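Side-chain contacts in microtubule-associated protein 1A/1B, light chain 3, putative (Trypanosoma brucei, PDB 3H9D), which is an ATG8-family ubiquitin-like protein of autophagy that is probably conjugated to a membrane phospholipid through its C terminus: residues 18-21 against 22-26; 56-59 against 60-64; 71-74 against 75-79; 91-94 against 95-98. All coordinates share one frame; numbering follows the deposited sequence.

In the fold
All four contacts are local, each made by a short run of chain folding on itself within the ubiquitin-like fold. Contact 1 lies inside helix 14-27, which packs against strand 31-38, and its bonds are between backbone atoms. Contacts 2 and 4, their centres about 7 Å apart, each join loop to helix and are partly buried; probable backbone hydrogen bonds, Val60 N to Ala92 O and Met94 N to Leu58 O, link them. Contact 2 adds a side-chain capping box to its backbone bonds; contact 4 relies on backbone carbonyls. Contact 3 is a surface turn between helix 60-71 and strand 80-83, closed by one backbone bond and by apolar packing of leucine and valine. Contacts 1 and 3 lie on opposite sides of the chain's centre.

Contact 1 of 4, residues 18-21 against 22-26; sequences QSDA and AKVRE
Ala21 and Ala22 sit at the middle of this run of helix 14-27: Ala22 is bonded one turn back to Gln18 and Ala21 one turn on to Arg25. Ala22 N donates to Gln18 O at 3.2 Å, and its CB rests 3.5 Å from that same oxygen. Ala21 O accepts a weak bond from Arg25 N, while the CB, CG and CD atoms of Arg25 all line up beside the carbonyl oxygen, CD at 3.7 Å. The methyl group of Ala21 turns away from this turn and packs on Phe107. Asp20 is the third main contributor. Its carbonyl oxygen receives Val24 N at 3.0 Å, and Val24 CG2, set beside its own N and anti to its carbonyl carbon, lies 3.4 Å from the same oxygen. Val24 CG2 also meets Asp20 OD1 at 4.0 Å, a loose touch between a methyl and a carboxylate. The other carboxylate oxygen, OD2, makes a salt bridge to Lys51, whereas Lys23 NZ stays 6.4 Å from OD1. The salt bridge of Asp20 is thus directed out of the turn, to strand 51-55, and within the turn itself cohesion comes from main-chain hydrogen bonds with alkyl groups packed beside their acceptors.

Contact 2 of 4, residues 56-59 against 60-64; sequences SDLT and VGQFV
A chi1 of 55° sets Thr59 OG1 between its own backbone N and carbonyl carbon, where it faces the first turn of helix 60-71. Gln62 has CG anti to its carbonyl carbon (chi1 -75°) and an extended chain beyond, which carries the amide back over the threonine. The two groups exchange hydrogen bonds in both directions. Gln62 N donates to Thr59 OG1 at 3.3 Å, capping the helix start, and Thr59 N donates to Gln62 OE1 at 2.9 Å along a nearly straight line, 166° at the hydrogen. Thr59 OG1 gives its proton to the same OE1 at 3.0 Å, so two donors from one residue grip this oxygen and restrict rotation of the amide. At the other end of the amide, NE2 donates to a water at 2.8 Å, which in turn donates weakly to Asp57 OD1. Beneath the polar bonds Leu58 lies against the stem of the glutamine, its CG 3.7 Å from Gln62 CB, and its CD2 is 4.0 Å from Phe63 N. That nitrogen donates to Thr59 O at 3.1 Å, the first regular turn of the helix. Val60 and Phe63 turn to the core, where the Phe63 ring meets that of Phe52 edge-to-face. Reciprocal bonding between the N-cap residue and the third residue after it defines a capping box, here with threonine and glutamine, at the start of the helix that packs across the sheet of this ubiquitin-like fold.

Contact 3 of 4, residues 71-74 against 75-79; sequences VQLE and AESAL
Leu73 lays both of its methyl groups over the chain that returns from a type I beta turn, formed by Glu74 to Ser77 in the connection from helix 60-71 to strand 80-83 of this ubiquitin-like fold. CD2 presses against Ser77 CB at 3.5 Å, tighter than usual for two carbons, with Ser77 OG a little farther off. CD1 reaches the next peptide, 3.4 Å from Ala78 O, and continues to Leu79 CB at 4.1 Å. The one side chain thus spans three residues and fills the inner side of the bend, while Ile44 from another loop packs on both Leu73 and Leu79. A second apolar touch lies nearer the helix. Val71 CG2 and Leu79 CD2 meet end to end at 4.2 Å. Leu79 CG stands anti to its backbone N (chi1 179°), and the side chain also packs on Val64 and Leu67 of helix 60-71. Arg68, from the same helix, donates to Ser77 O and, weakly, to Glu74 O, and Ala78 N is hydrogen-bonded to Glu115 OE1. What closes the turn is Ser77 N donating to Glu74 O at 2.8 Å, with the donor 42° above the carbonyl plane.

Contact 4 of 4, residues 91-94 against 95-98; sequences SAQM and ADIY
Backbone N-H groups of Asp96 and Ile97 donate to the carbonyl of Gln93, the N-cap of helix 94-101 in this ubiquitin-like fold. Gln93 O receives Ile97 N at 3.1 Å and Asp96 N at 2.8 Å. The Ile97 donor approaches nearly in line with the carbonyl bond, whereas that of Asp96 stands 52° above the carbonyl plane. One residue on, Met94 O takes Tyr98 N at 2.7 Å. Among the polar side chains, Tyr98 OH is hydrogen-bonded to Gly106 O, and the alkyl stem of Gln93 lies beside the carboxylate of Asp96. These two run alongside each other in a common direction, amide and carboxylate planes 88° apart, and Asp96 OD2 is 3.8 Å from both CB and CG of Gln93. The third kind of contact is apolar. Met94 and Tyr98 extend away to neighbouring elements, Met94 onto Phe63 of helix 60-71 and Tyr98 onto strands 31-38 and 108-113. Ile97 instead folds back over the helix start and also packs on Val60; with CG1 anti to its carbonyl carbon (chi1 -48°), it places CG1 3.4 Å from Gln93 O and CD1 3.7 Å from Ala92 CB.

Contact 1 of 4, residues 18-21 against 22-26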
ATOM      1  N   GLN A  18      12.505  -0.278   3.108  1.00 28.75           N
ATOM      2  CA  GLN A  18      13.734   0.131   2.439  1.00 30.38           C
ATOM      3  C   GLN A  18      14.979  -0.245   3.251  1.00 31.13           C
ATOM      4  O   GLN A  18      15.968  -0.751   2.691  1.00 30.89           O
ATOM      5  CB  GLN A  18      13.701   1.637   2.157  1.00 29.30           C
ATOM      6  CG  GLN A  18      14.900   2.183   1.380  1.00 32.63           C
ATOM      7  CD  GLN A  18      14.903   3.706   1.300  1.00 35.89           C
ATOM      8  OE1 GLN A  18      14.699   4.397   2.303  1.00 40.47           O
ATOM      9  NE2 GLN A  18      15.134   4.236   0.102  1.00 36.37           N
ATOM     10  N   SER A  19      14.919  -0.010   4.561  1.00 30.92           N
ATOM     11  CA  SER A  19      16.021  -0.349   5.462  1.00 31.85           C
ATOM     12  C   SER A  19      16.198  -1.855   5.625  1.00 31.11           C
ATOM     13  O   SER A  19      17.313  -2.335   5.838  1.00 31.80           O
ATOM     14  CB  SER A  19      15.819   0.310   6.829  1.00 31.75           C
ATOM     15  OG  SER A  19      15.875   1.718   6.703  1.00 36.36           O
ATOM     16  N   ASP A  20      15.090  -2.587   5.554  1.00 31.34           N
ATOM     17  CA  ASP A  20      15.111  -4.038   5.660  1.00 30.60           C
ATOM     18  C   ASP A  20      15.816  -4.627   4.435  1.00 31.35           C
ATOM     19  O   ASP A  20      16.740  -5.416   4.577  1.00 30.52           O
ATOM     20  CB  ASP A  20      13.688  -4.589   5.804  1.00 29.49           C
ATOM     21  CG  ASP A  20      13.656  -6.067   6.150  1.00 31.34           C
ATOM     22  OD1 ASP A  20      14.729  -6.665   6.388  1.00 38.47           O
ATOM     23  OD2 ASP A  20      12.546  -6.644   6.190  1.00 30.23           O
ATOM     24  N   ALA A  21      15.386  -4.221   3.241  1.00 31.73           N
ATOM     25  CA  ALA A  21      15.933  -4.742   1.991  1.00 32.23           C
ATOM     26  C   ALA A  21      17.424  -4.433   1.841  1.00 33.76           C
ATOM     27  O   ALA A  21      18.160  -5.205   1.221  1.00 34.52           O
ATOM     28  CB  ALA A  21      15.165  -4.182   0.812  1.00 30.31           C
ATOM     29  N   ALA A  22      17.856  -3.306   2.404  1.00 34.42           N
ATOM     30  CA  ALA A  22      19.242  -2.868   2.271  1.00 36.82           C
ATOM     31  C   ALA A  22      20.138  -3.589   3.262  1.00 38.29           C
ATOM     32  O   ALA A  22      21.298  -3.862   2.957  1.00 39.80           O
ATOM     33  CB  ALA A  22      19.357  -1.349   2.419  1.00 35.73           C
ATOM     34  N   LYS A  23      19.586  -3.905   4.433  1.00 39.96           N
ATOM     35  CA  LYS A  23      20.273  -4.693   5.458  1.00 42.78           C
ATOM     36  C   LYS A  23      20.410  -6.160   5.034  1.00 44.25           C
ATOM     37  O   LYS A  23      21.318  -6.864   5.495  1.00 44.70           O
ATOM     38  CB  LYS A  23      19.528  -4.610   6.799  1.00 42.50           C
ATOM     39  CG  LYS A  23      20.402  -4.918   8.015  1.00 43.97           C
ATOM     40  CD  LYS A  23      19.623  -4.918   9.332  1.00 47.71           C
ATOM     41  CE  LYS A  23      19.193  -6.332   9.748  1.00 49.39           C
ATOM     42  NZ  LYS A  23      18.963  -6.468  11.225  1.00 48.76           N
ATOM     43  N   VAL A  24      19.492  -6.612   4.179  1.00 45.24           N
ATOM     44  CA  VAL A  24      19.538  -7.961   3.610  1.00 46.71           C
ATOM     45  C   VAL A  24      20.706  -8.099   2.627  1.00 47.75           C
ATOM     46  O   VAL A  24      21.469  -9.064   2.695  1.00 47.22           O
ATOM     47  CB  VAL A  24      18.189  -8.342   2.928  1.00 46.07           C
ATOM     48  CG1 VAL A  24      18.374  -9.460   1.901  1.00 46.05           C
ATOM     49  CG2 VAL A  24      17.161  -8.744   3.973  1.00 45.94           C
ATOM     50  N   ARG A  25      20.847  -7.113   1.742  1.00 49.47           N
ATOM     51  CA  ARG A  25      21.838  -7.153   0.671  1.00 51.75           C
ATOM     52  C   ARG A  25      23.231  -6.717   1.127  1.00 53.24           C
ATOM     53  O   ARG A  25      24.197  -6.786   0.356  1.00 53.56           O
ATOM     54  CB  ARG A  25      21.365  -6.314  -0.516  1.00 51.80           C
ATOM     55  CG  ARG A  25      20.281  -6.991  -1.343  1.00 52.98           C
ATOM     56  CD  ARG A  25      19.475  -5.973  -2.146  1.00 57.46           C
ATOM     57  NE  ARG A  25      20.109  -5.468  -3.375  1.00 60.04           N
ATOM     58  CZ  ARG A  25      20.920  -6.149  -4.189  1.00 60.90           C
ATOM     59  NH1 ARG A  25      21.248  -7.413  -3.941  1.00 59.57           N
ATOM     60  NH2 ARG A  25      21.407  -5.552  -5.271  1.00 60.95           N
ATOM     61  N   GLU A  26      23.320  -6.272   2.380  1.00 54.93           N
ATOM     62  CA  GLU A  26      24.584  -5.886   3.002  1.00 55.80           C
ATOM     63  C   GLU A  26      25.138  -7.036   3.848  1.00 55.29           C
ATOM     64  O   GLU A  26      26.333  -7.326   3.790  1.00 56.13           O
ATOM     65  CB  GLU A  26      24.390  -4.611   3.834  1.00 56.56           C
ATOM     66  CG  GLU A  26      25.620  -4.110   4.585  1.00 60.25           C
ATOM     67  CD  GLU A  26      25.609  -4.494   6.060  1.00 63.77           C
ATOM     68  OE1 GLU A  26      26.616  -5.066   6.530  1.00 64.22           O
ATOM     69  OE2 GLU A  26      24.596  -4.223   6.747  1.00 65.62           O
TER

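Contact 2 of 4, residues 56-59 against 60-64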
ATOM      1  N   SER A  56      21.207 -15.527  -5.537  1.00 34.75           N
ATOM      2  CA  SER A  56      21.137 -14.764  -6.790  1.00 37.17           C
ATOM      3  C   SER A  56      21.492 -15.574  -8.043  1.00 38.51           C
ATOM      4  O   SER A  56      21.460 -15.047  -9.159  1.00 39.22           O
ATOM      5  CB  SER A  56      22.040 -13.539  -6.688  1.00 37.49           C
ATOM      6  OG  SER A  56      21.723 -12.589  -7.691  1.00 41.49           O
ATOM      7  N   ASP A  57      21.834 -16.848  -7.840  1.00 39.78           N
ATOM      8  CA  ASP A  57      22.183 -17.792  -8.908  1.00 40.63           C
ATOM      9  C   ASP A  57      21.004 -18.680  -9.320  1.00 40.15           C
ATOM     10  O   ASP A  57      21.151 -19.574 -10.167  1.00 41.53           O
ATOM     11  CB  ASP A  57      23.359 -18.678  -8.467  1.00 40.72           C
ATOM     12  CG  ASP A  57      23.165 -19.253  -7.078  1.00 43.84           C
ATOM     13  OD1 ASP A  57      23.315 -20.480  -6.900  1.00 47.27           O
ATOM     14  OD2 ASP A  57      22.856 -18.475  -6.150  1.00 49.36           O
ATOM     15  N   LEU A  58      19.839 -18.436  -8.724  1.00 38.35           N
ATOM     16  CA  LEU A  58      18.655 -19.221  -9.019  1.00 36.76           C
ATOM     17  C   LEU A  58      17.935 -18.748 -10.275  1.00 36.49           C
ATOM     18  O   LEU A  58      17.913 -17.555 -10.588  1.00 35.76           O
ATOM     19  CB  LEU A  58      17.703 -19.230  -7.820  1.00 37.10           C
ATOM     20  CG  LEU A  58      17.747 -20.447  -6.890  1.00 34.64           C
ATOM     21  CD1 LEU A  58      19.156 -20.824  -6.457  1.00 34.31           C
ATOM     22  CD2 LEU A  58      16.851 -20.254  -5.683  1.00 34.09           C
ATOM     23  N   THR A  59      17.377 -19.706 -11.009  1.00 35.65           N
ATOM     24  CA  THR A  59      16.433 -19.398 -12.073  1.00 34.07           C
ATOM     25  C   THR A  59      15.056 -19.260 -11.431  1.00 32.54           C
ATOM     26  O   THR A  59      14.861 -19.647 -10.271  1.00 31.20           O
ATOM     27  CB  THR A  59      16.383 -20.502 -13.157  1.00 33.96           C
ATOM     28  OG1 THR A  59      16.097 -21.770 -12.551  1.00 35.63           O
ATOM     29  CG2 THR A  59      17.698 -20.578 -13.921  1.00 35.23           C
ATOM     30  N   VAL A  60      14.104 -18.712 -12.178  1.00 31.65           N
ATOM     31  CA  VAL A  60      12.718 -18.694 -11.730  1.00 30.32           C
ATOM     32  C   VAL A  60      12.288 -20.113 -11.358  1.00 30.40           C
ATOM     33  O   VAL A  60      11.750 -20.328 -10.280  1.00 30.50           O
ATOM     34  CB  VAL A  60      11.769 -18.039 -12.780  1.00 30.72           C
ATOM     35  CG1 VAL A  60      10.289 -18.329 -12.467  1.00 26.94           C
ATOM     36  CG2 VAL A  60      12.027 -16.538 -12.864  1.00 28.12           C
ATOM     37  N   GLY A  61      12.573 -21.076 -12.234  1.00 30.84           N
ATOM     38  CA  GLY A  61      12.216 -22.477 -12.004  1.00 31.32           C
ATOM     39  C   GLY A  61      12.722 -23.080 -10.701  1.00 31.45           C
ATOM     40  O   GLY A  61      12.026 -23.877 -10.067  1.00 30.80           O
ATOM     41  N   GLN A  62      13.938 -22.709 -10.306  1.00 31.40           N
ATOM     42  CA  GLN A  62      14.503 -23.163  -9.036  1.00 31.49           C
ATOM     43  C   GLN A  62      13.843 -22.512  -7.820  1.00 31.00           C
ATOM     44  O   GLN A  62      13.547 -23.204  -6.844  1.00 30.91           O
ATOM     45  CB  GLN A  62      16.011 -22.926  -8.998  1.00 32.75           C
ATOM     46  CG  GLN A  62      16.819 -23.905  -9.826  1.00 34.89           C
ATOM     47  CD  GLN A  62      18.225 -23.410 -10.073  1.00 40.58           C
ATOM     48  OE1 GLN A  62      18.430 -22.418 -10.771  1.00 43.39           O
ATOM     49  NE2 GLN A  62      19.206 -24.099  -9.500  1.00 44.03           N
ATOM     50  N   PHE A  63      13.630 -21.193  -7.865  1.00 31.29           N
ATOM     51  CA  PHE A  63      12.910 -20.507  -6.773  1.00 31.42           C
ATOM     52  C   PHE A  63      11.517 -21.109  -6.570  1.00 30.99           C
ATOM     53  O   PHE A  63      11.075 -21.288  -5.440  1.00 31.82           O
ATOM     54  CB  PHE A  63      12.823 -18.985  -6.973  1.00 30.83           C
ATOM     55  CG  PHE A  63      11.898 -18.298  -5.981  1.00 34.39           C
ATOM     56  CD1 PHE A  63      12.203 -18.278  -4.611  1.00 32.73           C
ATOM     57  CD2 PHE A  63      10.708 -17.693  -6.412  1.00 34.01           C
ATOM     58  CE1 PHE A  63      11.343 -17.667  -3.683  1.00 34.25           C
ATOM     59  CE2 PHE A  63       9.840 -17.069  -5.490  1.00 33.86           C
ATOM     60  CZ  PHE A  63      10.158 -17.061  -4.121  1.00 32.41           C
ATOM     61  N   VAL A  64      10.855 -21.446  -7.673  1.00 29.61           N
ATOM     62  CA  VAL A  64       9.555 -22.107  -7.648  1.00 29.07           C
ATOM     63  C   VAL A  64       9.599 -23.427  -6.891  1.00 30.05           C
ATOM     64  O   VAL A  64       8.726 -23.697  -6.061  1.00 29.93           O
ATOM     65  CB  VAL A  64       9.002 -22.301  -9.090  1.00 29.19           C
ATOM     66  CG1 VAL A  64       7.801 -23.257  -9.116  1.00 26.98           C
ATOM     67  CG2 VAL A  64       8.639 -20.949  -9.679  1.00 25.89           C
TER
HETATM   68  O   HOH W   1      21.540 -22.923  -8.457  1.00 34.91           O

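Contact 3 of 4, residues 71-74 against 75-79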
ATOM      1  N   VAL A  71       4.613 -23.972   0.324  1.00 38.53           N
ATOM      2  CA  VAL A  71       3.157 -23.960   0.102  1.00 38.58           C
ATOM      3  C   VAL A  71       2.540 -25.353   0.278  1.00 40.15           C
ATOM      4  O   VAL A  71       1.339 -25.484   0.521  1.00 39.97           O
ATOM      5  CB  VAL A  71       2.750 -23.300  -1.261  1.00 37.58           C
ATOM      6  CG1 VAL A  71       3.188 -21.841  -1.301  1.00 36.08           C
ATOM      7  CG2 VAL A  71       3.318 -24.059  -2.464  1.00 34.51           C
ATOM      8  N   GLN A  72       3.391 -26.377   0.174  1.00 42.48           N
ATOM      9  CA  GLN A  72       3.023 -27.798   0.330  1.00 44.63           C
ATOM     10  C   GLN A  72       1.983 -28.272  -0.688  1.00 45.04           C
ATOM     11  O   GLN A  72       1.181 -29.174  -0.409  1.00 45.37           O
ATOM     12  CB  GLN A  72       2.578 -28.102   1.766  1.00 45.48           C
ATOM     13  CG  GLN A  72       3.704 -28.046   2.795  1.00 47.88           C
ATOM     14  CD  GLN A  72       3.209 -27.639   4.170  1.00 51.56           C
ATOM     15  OE1 GLN A  72       2.134 -28.061   4.610  1.00 49.75           O
ATOM     16  NE2 GLN A  72       3.994 -26.814   4.860  1.00 52.41           N
ATOM     17  N   LEU A  73       2.023 -27.652  -1.867  1.00 45.21           N
ATOM     18  CA  LEU A  73       1.154 -27.980  -2.991  1.00 45.22           C
ATOM     19  C   LEU A  73       1.506 -29.368  -3.502  1.00 45.57           C
ATOM     20  O   LEU A  73       2.691 -29.672  -3.713  1.00 46.45           O
ATOM     21  CB  LEU A  73       1.368 -26.964  -4.124  1.00 44.68           C
ATOM     22  CG  LEU A  73       0.262 -26.476  -5.072  1.00 42.78           C
ATOM     23  CD1 LEU A  73       0.878 -26.054  -6.406  1.00 36.66           C
ATOM     24  CD2 LEU A  73      -0.883 -27.464  -5.276  1.00 43.63           C
ATOM     25  N   GLU A  74       0.477 -30.196  -3.697  1.00 45.54           N
ATOM     26  CA  GLU A  74       0.618 -31.518  -4.317  1.00 45.39           C
ATOM     27  C   GLU A  74       1.541 -31.429  -5.527  1.00 44.31           C
ATOM     28  O   GLU A  74       1.312 -30.612  -6.419  1.00 43.03           O
ATOM     29  CB  GLU A  74      -0.753 -32.048  -4.751  1.00 46.22           C
ATOM     30  CG  GLU A  74      -1.578 -32.698  -3.650  1.00 49.98           C
ATOM     31  CD  GLU A  74      -2.311 -31.690  -2.773  1.00 56.71           C
ATOM     32  OE1 GLU A  74      -1.641 -30.934  -2.034  1.00 59.31           O
ATOM     33  OE2 GLU A  74      -3.564 -31.661  -2.812  1.00 58.64           O
ATOM     34  N   ALA A  75       2.585 -32.260  -5.547  1.00 43.64           N
ATOM     35  CA  ALA A  75       3.613 -32.203  -6.599  1.00 42.87           C
ATOM     36  C   ALA A  75       3.054 -32.447  -8.006  1.00 41.85           C
ATOM     37  O   ALA A  75       3.720 -32.177  -9.011  1.00 41.21           O
ATOM     38  CB  ALA A  75       4.755 -33.174  -6.289  1.00 44.27           C
ATOM     39  N   GLU A  76       1.819 -32.940  -8.061  1.00 40.52           N
ATOM     40  CA  GLU A  76       1.118 -33.150  -9.322  1.00 39.49           C
ATOM     41  C   GLU A  76       0.642 -31.821  -9.926  1.00 37.89           C
ATOM     42  O   GLU A  76       0.416 -31.723 -11.137  1.00 37.80           O
ATOM     43  CB  GLU A  76      -0.073 -34.077  -9.104  1.00 40.06           C
ATOM     44  CG  GLU A  76      -0.537 -34.811 -10.342  1.00 41.56           C
ATOM     45  CD  GLU A  76       0.227 -36.096 -10.574  1.00 41.61           C
ATOM     46  OE1 GLU A  76       0.294 -36.923  -9.637  1.00 44.35           O
ATOM     47  OE2 GLU A  76       0.752 -36.271 -11.691  1.00 34.29           O
ATOM     48  N   SER A  77       0.498 -30.807  -9.077  1.00 34.89           N
ATOM     49  CA  SER A  77      -0.009 -29.511  -9.501  1.00 32.19           C
ATOM     50  C   SER A  77       1.095 -28.533  -9.867  1.00 30.61           C
ATOM     51  O   SER A  77       2.109 -28.434  -9.171  1.00 30.46           O
ATOM     52  CB  SER A  77      -0.899 -28.911  -8.419  1.00 32.60           C
ATOM     53  OG  SER A  77      -2.141 -29.593  -8.353  1.00 32.24           O
ATOM     54  N   ALA A  78       0.882 -27.818 -10.972  1.00 27.97           N
ATOM     55  CA  ALA A  78       1.730 -26.702 -11.358  1.00 26.17           C
ATOM     56  C   ALA A  78       1.629 -25.546 -10.362  1.00 25.10           C
ATOM     57  O   ALA A  78       0.607 -25.366  -9.688  1.00 25.09           O
ATOM     58  CB  ALA A  78       1.384 -26.227 -12.755  1.00 24.89           C
ATOM     59  N   LEU A  79       2.712 -24.776 -10.296  1.00 24.06           N
ATOM     60  CA  LEU A  79       2.834 -23.592  -9.472  1.00 23.59           C
ATOM     61  C   LEU A  79       3.388 -22.491 -10.352  1.00 23.67           C
ATOM     62  O   LEU A  79       4.452 -22.652 -10.963  1.00 25.08           O
ATOM     63  CB  LEU A  79       3.777 -23.853  -8.288  1.00 23.25           C
ATOM     64  CG  LEU A  79       4.103 -22.749  -7.268  1.00 22.53           C
ATOM     65  CD1 LEU A  79       2.833 -22.159  -6.614  1.00 19.54           C
ATOM     66  CD2 LEU A  79       5.065 -23.300  -6.203  1.00 18.85           C
TER

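Contact 4 of 4, residues 91-94 against 95-98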
ATOM      1  N   SER A  91      12.660 -20.370 -17.041  1.00 40.02           N
ATOM      2  CA  SER A  91      13.971 -20.241 -17.685  1.00 40.43           C
ATOM      3  C   SER A  91      14.701 -18.969 -17.265  1.00 40.17           C
ATOM      4  O   SER A  91      15.934 -18.904 -17.317  1.00 40.61           O
ATOM      5  CB  SER A  91      13.801 -20.215 -19.205  1.00 40.57           C
ATOM      6  OG  SER A  91      12.732 -21.048 -19.620  1.00 43.09           O
ATOM      7  N   ALA A  92      13.935 -17.953 -16.872  1.00 39.33           N
ATOM      8  CA  ALA A  92      14.494 -16.658 -16.508  1.00 37.20           C
ATOM      9  C   ALA A  92      15.362 -16.739 -15.251  1.00 36.85           C
ATOM     10  O   ALA A  92      15.158 -17.595 -14.384  1.00 34.80           O
ATOM     11  CB  ALA A  92      13.388 -15.634 -16.342  1.00 37.29           C
ATOM     12  N   GLN A  93      16.343 -15.847 -15.174  1.00 37.03           N
ATOM     13  CA  GLN A  93      17.236 -15.779 -14.030  1.00 37.24           C
ATOM     14  C   GLN A  93      16.598 -14.878 -12.988  1.00 36.67           C
ATOM     15  O   GLN A  93      16.289 -13.724 -13.285  1.00 36.65           O
ATOM     16  CB  GLN A  93      18.590 -15.188 -14.444  1.00 38.50           C
ATOM     17  CG  GLN A  93      19.318 -15.919 -15.579  1.00 41.71           C
ATOM     18  CD  GLN A  93      19.581 -17.398 -15.292  1.00 46.51           C
ATOM     19  OE1 GLN A  93      19.522 -18.230 -16.204  1.00 48.32           O
ATOM     20  NE2 GLN A  93      19.883 -17.729 -14.028  1.00 44.66           N
ATOM     21  N   MET A  94      16.402 -15.388 -11.772  1.00 35.75           N
ATOM     22  CA  MET A  94      15.832 -14.565 -10.698  1.00 34.39           C
ATOM     23  C   MET A  94      16.466 -13.173 -10.653  1.00 34.25           C
ATOM     24  O   MET A  94      15.765 -12.169 -10.503  1.00 33.51           O
ATOM     25  CB  MET A  94      15.956 -15.258  -9.337  1.00 33.85           C
ATOM     26  CG  MET A  94      14.890 -16.321  -9.083  1.00 32.04           C
ATOM     27  SD  MET A  94      13.209 -15.666  -9.109  1.00 32.44           S
ATOM     28  CE  MET A  94      13.138 -14.793  -7.535  1.00 26.73           C
ATOM     29  N   ALA A  95      17.785 -13.130 -10.839  1.00 33.86           N
ATOM     30  CA  ALA A  95      18.582 -11.910 -10.722  1.00 33.42           C
ATOM     31  C   ALA A  95      18.397 -10.920 -11.876  1.00 34.11           C
ATOM     32  O   ALA A  95      18.774  -9.750 -11.750  1.00 34.90           O
ATOM     33  CB  ALA A  95      20.043 -12.273 -10.562  1.00 34.65           C
ATOM     34  N   ASP A  96      17.839 -11.392 -12.996  1.00 33.95           N
ATOM     35  CA  ASP A  96      17.366 -10.518 -14.079  1.00 33.69           C
ATOM     36  C   ASP A  96      15.989  -9.950 -13.739  1.00 32.97           C
ATOM     37  O   ASP A  96      15.713  -8.774 -13.994  1.00 32.13           O
ATOM     38  CB  ASP A  96      17.282 -11.273 -15.416  1.00 33.22           C
ATOM     39  CG  ASP A  96      18.653 -11.521 -16.063  1.00 37.18           C
ATOM     40  OD1 ASP A  96      19.654 -10.860 -15.691  1.00 36.76           O
ATOM     41  OD2 ASP A  96      18.713 -12.388 -16.967  1.00 37.69           O
ATOM     42  N   ILE A  97      15.124 -10.804 -13.191  1.00 32.75           N
ATOM     43  CA  ILE A  97      13.793 -10.406 -12.720  1.00 33.58           C
ATOM     44  C   ILE A  97      13.917  -9.377 -11.596  1.00 34.14           C
ATOM     45  O   ILE A  97      13.179  -8.395 -11.563  1.00 36.05           O
ATOM     46  CB  ILE A  97      12.941 -11.636 -12.248  1.00 33.46           C
ATOM     47  CG1 ILE A  97      12.986 -12.780 -13.274  1.00 32.25           C
ATOM     48  CG2 ILE A  97      11.497 -11.234 -11.938  1.00 30.58           C
ATOM     49  CD1 ILE A  97      12.404 -12.448 -14.653  1.00 30.32           C
ATOM     50  N   TYR A  98      14.874  -9.585 -10.697  1.00 35.44           N
ATOM     51  CA  TYR A  98      15.080  -8.662  -9.594  1.00 36.15           C
ATOM     52  C   TYR A  98      15.401  -7.254 -10.090  1.00 37.48           C
ATOM     53  O   TYR A  98      14.760  -6.293  -9.671  1.00 37.11           O
ATOM     54  CB  TYR A  98      16.169  -9.161  -8.635  1.00 36.42           C
ATOM     55  CG  TYR A  98      16.463  -8.174  -7.528  1.00 37.53           C
ATOM     56  CD1 TYR A  98      15.633  -8.081  -6.408  1.00 38.96           C
ATOM     57  CD2 TYR A  98      17.558  -7.317  -7.606  1.00 35.71           C
ATOM     58  CE1 TYR A  98      15.892  -7.165  -5.396  1.00 38.67           C
ATOM     59  CE2 TYR A  98      17.822  -6.397  -6.601  1.00 36.16           C
ATOM     60  CZ  TYR A  98      16.986  -6.325  -5.500  1.00 37.60           C
ATOM     61  OH  TYR A  98      17.249  -5.409  -4.502  1.00 39.37           O
TER